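Local coordinates for protein aerobactin synthase IucC (Klebsiella pneumoniae, PDB 6CN7) that probably catalyses the ATP-dependent attachment of a second N-acetyl-N-hydroxylysine to N-citryl-N-acetyl-N-hydroxylysine, the step that completes the siderophore aerobactin, at residues L118-L123 with I384-D389. The protein carries 5 engineered substitutions. Numbering follows the deposited sequence.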
loop_
_atom_site.group_PDB
_atom_site.type_symbol
_atom_site.label_atom_id
_atom_site.label_comp_id
_atom_site.label_asym_id
_atom_site.label_seq_id
_atom_site.Cartn_x
_atom_site.Cartn_y
_atom_site.Cartn_z
ATOM N N LEU A 118 -5.383 30.211 18.388
ATOM C CA LEU A 118 -6.495 29.699 19.176
ATOM C C LEU A 118 -6.101 29.664 20.645
ATOM O O LEU A 118 -5.153 28.967 21.024
ATOM C CB LEU A 118 -6.905 28.310 18.692
ATOM C CG LEU A 118 -7.388 28.256 17.240
ATOM C CD1 LEU A 118 -7.794 26.846 16.860
ATOM C CD2 LEU A 118 -8.547 29.214 17.009
ATOM N N SER A 119 -6.834 30.415 21.463
ATOM C CA SER A 119 -6.653 30.410 22.904
ATOM C C SER A 119 -7.245 29.138 23.506
ATOM O O SER A 119 -7.934 28.359 22.840
ATOM C CB SER A 119 -7.312 31.642 23.525
ATOM O OG SER A 119 -8.719 31.603 23.357
ATOM N N ALA A 120 -6.968 28.933 24.795
ATOM C CA ALA A 120 -7.557 27.799 25.498
ATOM C C ALA A 120 -9.078 27.875 25.477
ATOM O O ALA A 120 -9.756 26.860 25.286
ATOM C CB ALA A 120 -7.042 27.748 26.934
ATOM N N SER A 121 -9.632 29.075 25.667
ATOM C CA SER A 121 -11.079 29.247 25.585
ATOM C C SER A 121 -11.587 28.891 24.193
ATOM O O SER A 121 -12.587 28.181 24.047
ATOM C CB SER A 121 -11.455 30.684 25.948
ATOM O OG SER A 121 -11.043 31.001 27.267
ATOM N N ASP A 122 -10.905 29.378 23.155
ATOM C CA ASP A 122 -11.240 28.969 21.795
ATOM C C ASP A 122 -11.225 27.451 21.668
ATOM O O ASP A 122 -12.148 26.851 21.109
ATOM C CB ASP A 122 -10.260 29.596 20.799
ATOM C CG ASP A 122 -10.455 31.090 20.645
ATOM O OD1 ASP A 122 -11.455 31.618 21.176
ATOM O OD2 ASP A 122 -9.609 31.739 19.990
ATOM N N LEU A 123 -10.186 26.810 22.208
ATOM C CA LEU A 123 -9.992 25.383 21.968
ATOM C C LEU A 123 -11.090 24.545 22.619
ATOM O O LEU A 123 -11.516 23.530 22.058
ATOM C CB LEU A 123 -8.612 24.947 22.459
ATOM C CG LEU A 123 -7.466 25.402 21.550
ATOM C CD1 LEU A 123 -6.121 25.159 22.209
ATOM C CD2 LEU A 123 -7.517 24.706 20.187
ATOM N N ILE A 384 -7.318 23.163 31.017
ATOM C CA ILE A 384 -7.989 22.882 32.280
ATOM C C ILE A 384 -8.280 24.174 33.027
ATOM O O ILE A 384 -9.289 24.280 33.735
ATOM C CB ILE A 384 -7.143 21.905 33.121
ATOM C CG1 ILE A 384 -7.886 21.533 34.408
ATOM C CG2 ILE A 384 -5.762 22.503 33.412
ATOM C CD1 ILE A 384 -7.384 20.249 35.050
ATOM N N GLY A 385 -7.412 25.178 32.883
ATOM C CA GLY A 385 -7.698 26.482 33.457
ATOM C C GLY A 385 -8.865 27.178 32.788
ATOM O O GLY A 385 -9.599 27.928 33.437
ATOM N N ALA A 386 -9.054 26.947 31.487
ATOM C CA ALA A 386 -10.213 27.504 30.800
ATOM C C ALA A 386 -11.505 26.899 31.333
ATOM O O ALA A 386 -12.476 27.622 31.586
ATOM C CB ALA A 386 -10.094 27.275 29.295
ATOM N N TYR A 387 -11.536 25.576 31.511
ATOM C CA TYR A 387 -12.710 24.942 32.101
ATOM C C TYR A 387 -12.984 25.489 33.494
ATOM O O TYR A 387 -14.137 25.755 33.850
ATOM C CB TYR A 387 -12.520 23.425 32.155
ATOM C CG TYR A 387 -12.538 22.748 30.805
ATOM C CD1 TYR A 387 -13.662 22.810 29.990
ATOM C CD2 TYR A 387 -11.441 22.031 30.352
ATOM C CE1 TYR A 387 -13.687 22.190 28.758
ATOM C CE2 TYR A 387 -11.456 21.405 29.120
ATOM C CZ TYR A 387 -12.582 21.489 28.328
ATOM O OH TYR A 387 -12.607 20.869 27.100
ATOM N N ILE A 388 -11.934 25.664 34.298
ATOM C CA ILE A 388 -12.116 26.127 35.671
ATOM C C ILE A 388 -12.722 27.522 35.688
ATOM O O ILE A 388 -13.634 27.809 36.473
ATOM C CB ILE A 388 -10.774 26.077 36.425
ATOM C CG1 ILE A 388 -10.391 24.620 36.698
ATOM C CG2 ILE A 388 -10.849 26.877 37.730
ATOM C CD1 ILE A 388 -8.995 24.436 37.246
ATOM N N ASP A 389 -12.225 28.414 34.829
ATOM C CA ASP A 389 -12.755 29.773 34.791
ATOM C C ASP A 389 -14.242 29.773 34.461
ATOM O O ASP A 389 -15.018 30.532 35.053
ATOM C CB ASP A 389 -11.980 30.611 33.777
ATOM C CG ASP A 389 -10.514 30.749 34.134
ATOM O OD1 ASP A 389 -10.169 30.554 35.320
ATOM O OD2 ASP A 389 -9.708 31.055 33.232
#
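Ser-121 and Ala-120, in the first turn of a short helix, meet Ala-386 of helix 383-391, and that turn is held by a nearly straight capping bond in which Asp-122 N donates to Ser-119 OG over 3.1 Å. The Ser-119 hydroxyl reaches this amide because chi1, at 65°, folds OG back over the helix start. In return the Asp-122 carboxylate accepts from the Ser-119 amide, a weak bond of 3.4 Å between Ser-119 N and Asp-122 OD2. A further grip on the same end comes from Asp-377, whose carboxylate accepts from the Ala-120 amide.

Across the contact the touching is van der Waals packing around the Ala-386 methyl. The two methyls meet obliquely, Ala-120 CB lying 3.9 Å from Ala-386 CB, both bonds leaning toward the opposing helix but neither aimed straight at the other methyl. The Ala-386 methyl also sits 4.1 Å from Ser-121 N, while Ser-121 OG passes at its flank. With side chains this small, the backbones come close, the CA atoms of Ser-121 and Ala-386 being 5.6 Å apart. Leu-383 extends the apolar surface to Ala-120 and Leu-123, and on helix 383-391 Ile-384 points away, packing against Trp-398, Val-494 and Met-498. The contact thus joins two short helices far apart in sequence through alanine-to-alanine packing, with the Ser-119/Asp-122 pair forming a classic N-terminal capping box.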